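Local atomic coordinates of possible MarR-transcriptional regulator (Streptomyces coelicolor, PDB entry 4B8X), a protein that probably binds DNA as a dimeric winged-helix transcriptional regulator of the MarR family, though its biological role is unknown. Residues A[33-38]-A[115-120]; A[39-44]-A[78-83]. All blocks are in the same frame, centred on the assembly; numbering follows the deposited sequence.

How the interactions relate
The two contacts share helix 35-45: interaction 1 uses Phe35 and Tyr38 on its first turn, interaction 2 Leu41 and Leu44 on the turns that follow. Their centres lie about 16 Å apart. In sequence, 39-44 and 78-83 both fall between 33-38 and 115-120. Leu33 joins them, its CD2 packing 4.0 Å from Leu41 CD1 and likewise 4.0 Å from Leu80 CD1. Interaction 2 belongs to the winged-helix core, whereas interaction 1 reaches the turn after helix 99-114, beside the second subunit. Helix 35-45 therefore packs on both the wing strand, in the presumed DNA-binding part, and a turn next to the dimer partner.

Interaction 1. Residues A[33-38]-A[115-120]; sequences LTFARY and MDFGLG
Phe117 reaches out from the turn that follows helix 99-114 and meets Phe35 and Tyr38 on the first turn of helix 35-45. The two phenylalanines touch edge to edge: Phe117 CE2 lies 4.2 Å from Phe35 CE1, each atom close to the plane of the other ring. The planes are steeply inclined to one another, so neither ring covers the other's face. Tyr38 comes to the same end of Phe117, with its OH 4.2 Å from Phe117 CZ and near the plane of the ring. Phe35 (chi1 -166°) and Tyr38 (chi1 166°) both hold CG anti to the backbone N, which sends their rings out from the helix as neighbours on the same side. With chi1 at -68°, Phe117 instead keeps CG beside its own N and opposite its carbonyl carbon, and the ring extends toward that pair.

The turn behind Phe117 is a Schellman motif that ends helix 99-114. Asp116, with positive phi, is its C-prime residue, and Phe117 N bonds back to Leu112 O. Across the contact, helix 35-45 has its own N-cap in Thr34: OG1 accepts from Arg37 N at 3.3 Å, in a fairly straight bond. The contact therefore joins the start of one helix to the end of another within the MarR-type fold.

All three aromatic residues are buried. The phenol oxygen of Tyr38 is hydrogen-bonded to Thr109 OG1 on helix 99-114, which ties down the polar end of the ring where it passes Phe117. Leu112 of that helix packs against both Tyr38 and Phe117, while Leu21 and Val24 of helix 5-28 pack on Phe35. Asp116, Phe117 and Leu119 also pack against Ser6 of the second subunit.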
loop_
_atom_site.group_PDB
_atom_site.type_symbol
_atom_site.label_atom_id
_atom_site.label_comp_id
_atom_site.label_asym_id
_atom_site.label_seq_id
_atom_site.Cartn_x
_atom_site.Cartn_y
_atom_site.Cartn_z
ATOM N N LEU A 33 -0.127 4.840 -17.558
ATOM C CA LEU A 33 0.460 5.101 -16.248
ATOM C C LEU A 33 0.002 4.089 -15.224
ATOM O O LEU A 33 -1.041 3.477 -15.390
ATOM C CB LEU A 33 0.026 6.487 -15.732
ATOM C CG LEU A 33 0.455 7.681 -16.586
ATOM C CD1 LEU A 33 -0.247 8.929 -16.108
ATOM C CD2 LEU A 33 1.960 7.856 -16.552
ATOM N N THR A 34 0.793 3.966 -14.161
ATOM C CA THR A 34 0.328 3.501 -12.867
ATOM C C THR A 34 0.223 4.710 -11.950
ATOM O O THR A 34 0.717 5.796 -12.286
ATOM C CB THR A 34 1.338 2.532 -12.251
ATOM O OG1 THR A 34 2.580 3.229 -12.053
ATOM C CG2 THR A 34 1.522 1.292 -13.122
ATOM N N PHE A 35 -0.396 4.556 -10.792
ATOM C CA PHE A 35 -0.542 5.694 -9.918
ATOM C C PHE A 35 0.826 6.213 -9.488
ATOM O O PHE A 35 1.020 7.412 -9.369
ATOM C CB PHE A 35 -1.439 5.361 -8.718
ATOM C CG PHE A 35 -1.906 6.573 -7.965
ATOM C CD1 PHE A 35 -2.746 7.484 -8.570
ATOM C CD2 PHE A 35 -1.544 6.784 -6.664
ATOM C CE1 PHE A 35 -3.203 8.593 -7.903
ATOM C CE2 PHE A 35 -1.986 7.902 -5.979
ATOM C CZ PHE A 35 -2.828 8.803 -6.598
ATOM N N ALA A 36 1.775 5.305 -9.263
ATOM C CA ALA A 36 3.131 5.691 -8.881
ATOM C C ALA A 36 3.767 6.594 -9.960
ATOM O O ALA A 36 4.440 7.588 -9.653
ATOM C CB ALA A 36 3.988 4.450 -8.645
ATOM N N ARG A 37 3.578 6.253 -11.219
ATOM C CA ARG A 37 4.126 7.077 -12.289
ATOM C C ARG A 37 3.409 8.419 -12.404
ATOM O O ARG A 37 4.038 9.449 -12.659
ATOM C CB ARG A 37 4.133 6.324 -13.618
ATOM C CG ARG A 37 5.040 5.098 -13.549
ATOM C CD ARG A 37 5.566 4.686 -14.911
ATOM N NE ARG A 37 4.546 4.057 -15.758
ATOM C CZ ARG A 37 4.206 2.769 -15.717
ATOM N NH1 ARG A 37 4.729 1.968 -14.803
ATOM N NH2 ARG A 37 3.297 2.299 -16.556
ATOM N N TYR A 38 2.099 8.410 -12.177
ATOM C CA TYR A 38 1.318 9.634 -12.116
ATOM C C TYR A 38 1.862 10.549 -11.028
ATOM O O TYR A 38 2.047 11.741 -11.264
ATOM C CB TYR A 38 -0.163 9.279 -11.895
ATOM C CG TYR A 38 -0.997 10.463 -11.494
ATOM C CD1 TYR A 38 -1.454 11.356 -12.462
ATOM C CD2 TYR A 38 -1.315 10.706 -10.171
ATOM C CE1 TYR A 38 -2.186 12.461 -12.094
ATOM C CE2 TYR A 38 -2.034 11.811 -9.780
ATOM C CZ TYR A 38 -2.484 12.676 -10.742
ATOM O OH TYR A 38 -3.204 13.762 -10.360
ATOM N N MET A 115 -13.634 11.510 -10.106
ATOM C CA MET A 115 -14.014 10.383 -9.253
ATOM C C MET A 115 -13.487 10.472 -7.820
ATOM O O MET A 115 -13.554 9.511 -7.065
ATOM C CB MET A 115 -13.650 9.026 -9.897
ATOM C CG MET A 115 -12.244 8.836 -10.450
ATOM S SD MET A 115 -11.013 8.518 -9.192
ATOM C CE MET A 115 -11.421 6.835 -8.726
ATOM N N ASP A 116 -13.063 11.664 -7.421
ATOM C CA ASP A 116 -12.639 11.958 -6.046
ATOM C C ASP A 116 -11.596 11.004 -5.513
ATOM O O ASP A 116 -11.597 10.665 -4.346
ATOM C CB ASP A 116 -13.818 11.978 -5.061
ATOM C CG ASP A 116 -14.662 13.152 -5.230
ATOM O OD1 ASP A 116 -14.167 14.262 -5.013
ATOM O OD2 ASP A 116 -15.844 12.944 -5.552
ATOM N N PHE A 117 -10.698 10.561 -6.395
ATOM C CA PHE A 117 -9.626 9.651 -5.977
ATOM C C PHE A 117 -10.163 8.416 -5.240
ATOM O O PHE A 117 -9.448 7.832 -4.430
ATOM C CB PHE A 117 -8.543 10.394 -5.148
ATOM C CG PHE A 117 -7.752 11.377 -5.957
ATOM C CD1 PHE A 117 -8.233 12.646 -6.231
ATOM C CD2 PHE A 117 -6.512 11.002 -6.469
ATOM C CE1 PHE A 117 -7.477 13.522 -6.988
ATOM C CE2 PHE A 117 -5.743 11.883 -7.197
ATOM C CZ PHE A 117 -6.235 13.137 -7.457
ATOM N N GLY A 118 -11.382 7.982 -5.582
ATOM C CA GLY A 118 -11.937 6.787 -4.974
ATOM C C GLY A 118 -12.718 7.010 -3.681
ATOM O O GLY A 118 -13.242 6.049 -3.106
ATOM N N LEU A 119 -12.854 8.260 -3.255
ATOM C CA LEU A 119 -13.388 8.583 -1.928
ATOM C C LEU A 119 -14.708 9.334 -1.995
ATOM O O LEU A 119 -15.160 9.856 -0.988
ATOM C CB LEU A 119 -12.352 9.410 -1.144
ATOM C CG LEU A 119 -11.126 8.587 -0.704
ATOM C CD1 LEU A 119 -9.940 9.464 -0.329
ATOM C CD2 LEU A 119 -11.474 7.658 0.441
ATOM N N GLY A 120 -15.361 9.341 -3.146
ATOM C CA GLY A 120 -16.567 10.126 -3.323
ATOM C C GLY A 120 -17.770 9.705 -2.514
ATOM O O GLY A 120 -18.691 10.490 -2.369
#

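Interaction 2. Residues A[39-44]-A[78-83]; sequences EALVLL and SGLVAK
Leu41 and Leu44, one turn apart on helix 35-45, pack against Leu80 and Val81, where the chain leaves helix 65-77 and enters the first long strand of the winged-helix wing. By analogy with other MarR proteins, helix 65-77 would be the recognition helix. Gly79 ends it in a Schellman motif with positive phi; beyond this turn the CB atoms of Leu80 and Val81 both point toward helix 35-45.

Backbone bonds hold the strand side in place: Leu80 pairs with Thr98 and Ala82 with Thr96. Farther along the strand, away from the helix, Lys83 NZ forms a salt bridge with Asp73 OD1.

The contact across the segments is apolar, with no hydrogen bond between them. Leu41 divides its two methyls: CD1 meets Leu80 CD1 at 4.1 Å, the two side chains crossing at about a right angle, while CD2 lies against Val81 and near the carbonyl O of Leu80. Its CG lies beside the backbone N (chi1 -69°), which carries the branched end nearer the strand than the direction of its CB would suggest. Ile97 of strand 93-97 and Leu75 of helix 65-77 also pack on Leu41. Val81 CG2, anti to its carbonyl carbon, is the methyl that both helix leucines share, at 3.8 Å from Leu41 CD2 and 4.0 Å from Leu44 CD1.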
loop_
_atom_site.group_PDB
_atom_site.type_symbol
_atom_site.label_atom_id
_atom_site.label_comp_id
_atom_site.label_asym_id
_atom_site.label_seq_id
_atom_site.Cartn_x
_atom_site.Cartn_y
_atom_site.Cartn_z
ATOM N N GLU A 39 2.114 10.002 -9.847
ATOM C CA GLU A 39 2.586 10.823 -8.742
ATOM C C GLU A 39 3.922 11.478 -9.067
ATOM O O GLU A 39 4.185 12.614 -8.672
ATOM C CB GLU A 39 2.705 10.008 -7.464
ATOM C CG GLU A 39 1.380 9.495 -6.911
ATOM C CD GLU A 39 1.582 8.500 -5.762
ATOM O OE1 GLU A 39 2.122 7.370 -5.945
ATOM O OE2 GLU A 39 1.182 8.858 -4.662
ATOM N N ALA A 40 4.790 10.765 -9.766
ATOM C CA ALA A 40 6.086 11.340 -10.153
ATOM C C ALA A 40 5.907 12.532 -11.116
ATOM O O ALA A 40 6.588 13.572 -10.986
ATOM C CB ALA A 40 6.981 10.275 -10.764
ATOM N N LEU A 41 5.006 12.393 -12.086
ATOM C CA LEU A 41 4.722 13.489 -13.008
ATOM C C LEU A 41 4.169 14.689 -12.245
ATOM O O LEU A 41 4.567 15.835 -12.503
ATOM C CB LEU A 41 3.726 13.098 -14.083
ATOM C CG LEU A 41 4.212 12.081 -15.114
ATOM C CD1 LEU A 41 3.090 11.633 -16.025
ATOM C CD2 LEU A 41 5.349 12.675 -15.939
ATOM N N VAL A 42 3.233 14.483 -11.317
ATOM C CA VAL A 42 2.664 15.600 -10.577
ATOM C C VAL A 42 3.797 16.310 -9.812
ATOM O O VAL A 42 3.854 17.540 -9.794
ATOM C CB VAL A 42 1.559 15.140 -9.591
ATOM C CG1 VAL A 42 1.151 16.306 -8.707
ATOM C CG2 VAL A 42 0.375 14.599 -10.358
ATOM N N LEU A 43 4.695 15.561 -9.166
ATOM C CA LEU A 43 5.790 16.159 -8.436
ATOM C C LEU A 43 6.580 17.097 -9.347
ATOM O O LEU A 43 6.948 18.213 -8.968
ATOM C CB LEU A 43 6.673 15.059 -7.868
ATOM C CG LEU A 43 7.940 15.488 -7.121
ATOM C CD1 LEU A 43 7.673 16.370 -5.918
ATOM C CD2 LEU A 43 8.749 14.256 -6.711
ATOM N N LEU A 44 6.905 16.620 -10.549
ATOM C CA LEU A 44 7.669 17.451 -11.480
ATOM C C LEU A 44 6.929 18.751 -11.849
ATOM O O LEU A 44 7.551 19.785 -12.028
ATOM C CB LEU A 44 8.065 16.642 -12.712
ATOM C CG LEU A 44 9.057 15.505 -12.451
ATOM C CD1 LEU A 44 9.246 14.710 -13.730
ATOM C CD2 LEU A 44 10.383 16.050 -11.917
ATOM N N SER A 78 7.617 6.360 -22.548
ATOM C CA SER A 78 6.340 6.918 -23.008
ATOM C C SER A 78 6.436 8.375 -23.555
ATOM O O SER A 78 5.408 8.959 -23.967
ATOM C CB SER A 78 5.295 6.888 -21.859
ATOM O OG SER A 78 5.110 5.569 -21.329
ATOM N N GLY A 79 7.636 8.958 -23.549
ATOM C CA GLY A 79 7.815 10.345 -23.990
ATOM C C GLY A 79 7.358 11.430 -23.039
ATOM O O GLY A 79 7.219 12.587 -23.444
ATOM N N LEU A 80 7.163 11.059 -21.776
ATOM C CA LEU A 80 6.596 11.980 -20.779
ATOM C C LEU A 80 7.646 12.691 -19.919
ATOM O O LEU A 80 7.328 13.704 -19.280
ATOM C CB LEU A 80 5.606 11.215 -19.896
ATOM C CG LEU A 80 4.538 10.412 -20.653
ATOM C CD1 LEU A 80 3.593 9.754 -19.652
ATOM C CD2 LEU A 80 3.758 11.228 -21.695
ATOM N N VAL A 81 8.863 12.153 -19.883
ATOM C CA VAL A 81 9.973 12.694 -19.155
ATOM C C VAL A 81 11.216 12.510 -20.044
ATOM O O VAL A 81 11.259 11.605 -20.885
ATOM C CB VAL A 81 10.141 11.927 -17.811
ATOM C CG1 VAL A 81 11.518 12.144 -17.163
ATOM C CG2 VAL A 81 9.003 12.303 -16.874
ATOM N N ALA A 82 12.194 13.379 -19.842
ATOM C CA ALA A 82 13.535 13.259 -20.395
ATOM C C ALA A 82 14.570 13.295 -19.269
ATOM O O ALA A 82 14.375 13.933 -18.263
ATOM C CB ALA A 82 13.786 14.397 -21.385
ATOM N N LYS A 83 15.669 12.563 -19.436
ATOM C CA LYS A 83 16.776 12.553 -18.486
ATOM C C LYS A 83 18.000 13.261 -19.048
ATOM O O LYS A 83 18.249 13.241 -20.263
ATOM C CB LYS A 83 17.198 11.101 -18.210
ATOM C CG LYS A 83 16.117 10.279 -17.534
ATOM C CD LYS A 83 16.663 9.013 -16.903
ATOM C CE LYS A 83 17.544 8.254 -17.860
ATOM N NZ LYS A 83 17.813 6.879 -17.367
#